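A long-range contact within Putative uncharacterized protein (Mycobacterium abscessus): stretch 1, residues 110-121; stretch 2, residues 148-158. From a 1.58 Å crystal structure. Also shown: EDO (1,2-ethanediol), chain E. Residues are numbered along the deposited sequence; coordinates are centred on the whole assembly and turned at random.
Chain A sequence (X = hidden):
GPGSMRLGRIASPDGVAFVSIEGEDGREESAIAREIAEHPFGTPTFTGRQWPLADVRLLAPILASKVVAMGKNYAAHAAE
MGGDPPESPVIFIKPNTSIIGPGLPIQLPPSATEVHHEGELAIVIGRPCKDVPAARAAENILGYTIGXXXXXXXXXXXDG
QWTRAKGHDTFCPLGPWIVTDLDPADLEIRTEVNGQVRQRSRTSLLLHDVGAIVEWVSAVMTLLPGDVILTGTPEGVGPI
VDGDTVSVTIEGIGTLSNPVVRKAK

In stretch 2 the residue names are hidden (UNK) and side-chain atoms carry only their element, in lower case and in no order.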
# COMPACT_ATOMS: atom_id res chain seq x y z
N PRO A 110 19.59 4.71 12.09
CA PRO A 110 20.26 5.08 13.33
C PRO A 110 19.84 6.45 13.87
O PRO A 110 19.96 6.69 15.07
CB PRO A 110 21.76 5.07 12.98
CG PRO A 110 21.85 4.90 11.54
CD PRO A 110 20.53 4.51 10.97
N SER A 111 19.35 7.32 13.00
CA SER A 111 18.90 8.65 13.41
C SER A 111 17.46 8.68 13.94
O SER A 111 17.02 9.73 14.42
CB SER A 111 19.03 9.64 12.25
OG SER A 111 18.16 9.31 11.18
N ALA A 112 16.75 7.56 13.85
CA ALA A 112 15.34 7.49 14.28
C ALA A 112 15.20 6.75 15.60
O ALA A 112 15.68 5.62 15.72
CB ALA A 112 14.49 6.81 13.22
N THR A 113 14.54 7.38 16.56
CA THR A 113 14.33 6.81 17.89
C THR A 113 12.93 6.24 18.13
O THR A 113 12.74 5.45 19.06
CB THR A 113 14.61 7.85 19.00
OG1 THR A 113 13.60 8.87 18.98
CG2 THR A 113 15.99 8.47 18.82
N GLU A 114 11.94 6.63 17.32
CA GLU A 114 10.56 6.20 17.52
C GLU A 114 9.88 5.97 16.18
O GLU A 114 9.46 6.93 15.52
CB GLU A 114 9.78 7.27 18.29
CG GLU A 114 8.38 6.86 18.66
CD GLU A 114 7.63 7.92 19.47
OE1 GLU A 114 6.43 7.68 19.77
OE2 GLU A 114 8.22 8.97 19.81
N VAL A 115 9.78 4.70 15.78
CA VAL A 115 9.25 4.36 14.45
C VAL A 115 7.94 3.59 14.61
O VAL A 115 7.87 2.64 15.40
CB VAL A 115 10.27 3.52 13.65
CG1 VAL A 115 9.68 3.12 12.28
CG2 VAL A 115 11.56 4.32 13.45
N HIS A 116 6.90 4.01 13.89
CA HIS A 116 5.57 3.42 14.01
C HIS A 116 5.09 2.75 12.74
O HIS A 116 5.46 3.17 11.64
CB HIS A 116 4.56 4.50 14.39
CG HIS A 116 4.68 4.98 15.80
ND1 HIS A 116 3.69 5.69 16.43
CD2 HIS A 116 5.68 4.84 16.71
CE1 HIS A 116 4.07 5.97 17.67
NE2 HIS A 116 5.27 5.47 17.86
N HIS A 117 4.27 1.72 12.90
CA HIS A 117 3.54 1.09 11.80
C HIS A 117 2.25 1.82 11.50
O HIS A 117 1.59 2.34 12.41
CB HIS A 117 3.19 -0.38 12.14
CG HIS A 117 2.40 -0.56 13.41
ND1 HIS A 117 1.06 -0.28 13.50
CD2 HIS A 117 2.78 -0.99 14.64
CE1 HIS A 117 0.64 -0.53 14.74
NE2 HIS A 117 1.67 -0.96 15.45
N GLU A 118 1.85 1.80 10.24
CA GLU A 118 0.57 2.37 9.79
C GLU A 118 0.03 1.52 8.64
O GLU A 118 0.40 1.71 7.48
CB GLU A 118 0.75 3.84 9.35
CG GLU A 118 1.24 4.74 10.49
CD GLU A 118 1.31 6.22 10.18
OE1 GLU A 118 0.89 6.64 9.09
OE2 GLU A 118 1.83 6.96 11.05
N GLY A 119 -0.82 0.55 8.97
CA GLY A 119 -1.35 -0.35 7.94
C GLY A 119 -2.38 0.36 7.09
O GLY A 119 -3.23 1.07 7.62
N GLU A 120 -2.30 0.19 5.76
CA GLU A 120 -3.17 0.93 4.83
C GLU A 120 -3.58 0.11 3.61
O GLU A 120 -2.82 -0.72 3.12
CB GLU A 120 -2.48 2.21 4.35
CG GLU A 120 -1.76 2.96 5.46
CD GLU A 120 -1.65 4.45 5.31
OE1 GLU A 120 -2.06 5.01 4.28
OE2 GLU A 120 -1.21 5.08 6.30
N LEU A 121 -4.78 0.38 3.12
CA LEU A 121 -5.19 -0.04 1.78
C LEU A 121 -4.49 0.84 0.75
O LEU A 121 -4.49 2.07 0.88
CB LEU A 121 -6.71 0.09 1.61
CG LEU A 121 -7.25 -0.21 0.21
CD1 LEU A 121 -7.18 -1.71 -0.07
CD2 LEU A 121 -8.69 0.29 0.06
N UNK A 148 2.28 -0.26 4.18
CA UNK A 148 2.60 0.09 5.57
C UNK A 148 3.33 1.44 5.52
O UNK A 148 4.46 1.51 5.04
n UNK A 148 4.12 -2.02 8.29
o UNK A 148 3.33 0.09 8.30
c UNK A 148 3.46 -1.02 6.17
c UNK A 148 3.62 -0.93 7.69
N UNK A 149 2.67 2.50 5.96
CA UNK A 149 3.26 3.85 5.94
C UNK A 149 4.13 4.02 7.17
O UNK A 149 3.76 4.69 8.14
c UNK A 149 2.71 6.36 5.79
o UNK A 149 3.92 6.57 5.63
o UNK A 149 1.89 7.30 5.88
c UNK A 149 2.16 4.92 5.87
N UNK A 150 5.30 3.39 7.13
CA UNK A 150 6.22 3.40 8.26
C UNK A 150 6.72 4.84 8.47
O UNK A 150 7.07 5.53 7.51
c UNK A 150 6.89 0.99 7.80
c UNK A 150 8.32 2.43 9.30
c UNK A 150 7.39 2.42 8.07
N UNK A 151 6.74 5.27 9.74
CA UNK A 151 6.96 6.68 10.06
C UNK A 151 7.84 6.87 11.29
O UNK A 151 7.53 6.32 12.35
c UNK A 151 5.61 7.36 10.34
o UNK A 151 4.69 7.18 9.27
N UNK A 152 8.90 7.66 11.16
CA UNK A 152 9.72 8.06 12.31
C UNK A 152 9.10 9.27 12.99
O UNK A 152 9.26 10.42 12.55
c UNK A 152 11.16 8.36 11.87
N UNK A 153 8.36 9.00 14.07
CA UNK A 153 7.60 10.05 14.76
C UNK A 153 8.51 11.16 15.29
O UNK A 153 8.12 12.33 15.32
c UNK A 153 4.86 8.57 14.44
n UNK A 153 2.18 8.22 15.42
c UNK A 153 6.77 9.46 15.91
c UNK A 153 5.85 8.29 15.56
n UNK A 153 1.88 10.50 15.45
c UNK A 153 2.66 9.44 15.21
n UNK A 153 3.90 9.63 14.76
N UNK A 154 9.72 10.80 15.72
CA UNK A 154 10.67 11.81 16.21
C UNK A 154 11.07 12.78 15.11
O UNK A 154 11.30 13.96 15.35
o UNK A 154 13.82 10.09 16.01
o UNK A 154 11.86 9.18 15.58
c UNK A 154 12.56 10.08 16.09
c UNK A 154 11.90 11.18 16.90
N UNK A 155 11.14 12.29 13.88
CA UNK A 155 11.47 13.16 12.76
C UNK A 155 10.32 14.08 12.39
O UNK A 155 10.56 15.22 12.00
c UNK A 155 11.93 12.34 11.55
n UNK A 155 15.05 10.73 12.59
c UNK A 155 13.20 11.60 11.80
n UNK A 155 13.74 10.71 10.89
c UNK A 155 14.03 11.60 12.87
c UNK A 155 14.85 10.20 11.40
N UNK A 156 9.09 13.61 12.53
CA UNK A 156 7.91 14.45 12.31
C UNK A 156 7.93 15.63 13.30
O UNK A 156 7.67 16.77 12.93
c UNK A 156 5.08 11.81 11.55
c UNK A 156 6.61 13.65 12.48
n UNK A 156 4.00 12.42 11.05
o UNK A 156 5.02 10.71 12.07
c UNK A 156 6.41 12.55 11.44
N UNK A 157 8.25 15.34 14.56
CA UNK A 157 8.31 16.39 15.59
C UNK A 157 9.42 17.40 15.30
O UNK A 157 9.22 18.61 15.47
n UNK A 157 7.42 11.91 19.07
c UNK A 157 8.51 12.60 19.35
n UNK A 157 8.52 13.93 19.31
c UNK A 157 7.27 15.03 17.48
c UNK A 157 8.49 15.79 16.98
c UNK A 157 7.37 14.78 18.98
n UNK A 157 9.62 11.94 19.66
N UNK A 158 10.58 16.92 14.85
CA UNK A 158 11.73 17.78 14.59
C UNK A 158 11.53 18.68 13.37
O UNK A 158 11.92 19.85 13.39
c UNK A 158 12.99 16.94 14.42
C1 EDO E . 18.65 11.50 8.45
O1 EDO E . 17.57 11.25 9.34
C2 EDO E . 19.51 12.61 9.00
O2 EDO E . 20.18 12.16 10.19
O HOH W 1 -0.70 7.54 6.17

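Position 148 carries two side-chain carbons, the second bearing one oxygen and one nitrogen, and that side-chain oxygen lies 3.0 Å from Glu118 N. Carbon count and the mixed pair of heteroatoms make it Asn148. Its OD1 accepts a hydrogen bond from Glu118 N, so the amide side chain serves a backbone NH of the facing stretch, while Asn148 CA lies 3.3 Å from Glu118 O in a CA-H...O contact.

Position 149 also has two carbons, but the second carries two oxygens, one of them 3.4 Å from Glu118 OE1: a carboxylate, hence Asp149. Its N donates to Glu118 O at 2.8 Å. The acid sits among others, with Asp149 OD2 the oxygen near Glu118 OE1 and also 3.8 Å from Glu120 OE2. Water 1 lies 2.5 Å from Glu120 OE2 and 2.6 Å from Asp149 OD2, bridging the two acids, with more acceptors in reach than it has protons.

Position 150 shows one carbon branching into two more, with no heteroatom; one branch packs against Val115. The branch is all carbon, which excludes threonine's oxygen: Val150. Its CG1 meets Val115 CG1 at 3.3 Å, a tight apolar touch.

Position 151 has one carbon and then one oxygen, the latter 3.4 Å from Glu118 OE2. This is Ser151. Its OG donates to Asp149 O at 2.9 Å, tying the turn of its own stretch, while the backbone pairs with His116 both ways: His116 N to Ser151 O at 2.8 Å and Ser151 N to His116 O at 3.1 Å.

Position 152 has a single carbon, 3.9 Å from Ala112 CB: Ala152. It pairs with Val115 across the sheet at a CA-CA distance of 4.3 Å and is the N-cap residue of the helix that follows.

Position 153 has three carbons, a nitrogen, then a carbon holding two nitrogens, and a carbon of the chain lies over the His116 ring. This is Arg153. Its CG stands 3.4 Å from the ring centroid, almost on the normal, and its N donates to Glu114 O at 2.8 Å.

Position 154 has two carbons and two terminal oxygens directed at backbone nitrogens, so it is Asp154. OD2 accepts from Thr113 N at 2.9 Å and OD1 from Glu114 N at 3.1 Å.

Position 155 ends in a five-membered ring of three carbons and two nitrogens, one nitrogen 2.9 Å from Ser111 O: His155. NE2 donates to that oxygen, which lies at the ring edge.

Position 156 has three carbons, the third with one oxygen and one nitrogen: Gln156, which makes no contact here.

Position 157 has three carbons, a nitrogen, then a carbon with two nitrogens, one of them 3.1 Å from Glu114 OE2, and is Arg157. Its NH1 forms a salt bridge with that oxygen.

Position 158 is a lone carbon, Ala158, out of reach.

The rule is division by segment. Antiparallel pairing fixes the register, and the helix start then takes over: Asp154 and His155 read the backbone of the loop before the strand. Val115 packs on Val150 and reaches toward Ala152, whose CB also meets Ala112 CB, while Arg153 over His116 and the Arg157 salt bridge secure the more exposed end.

Stretch 2, residues 148-158: NDVSARDHQRA
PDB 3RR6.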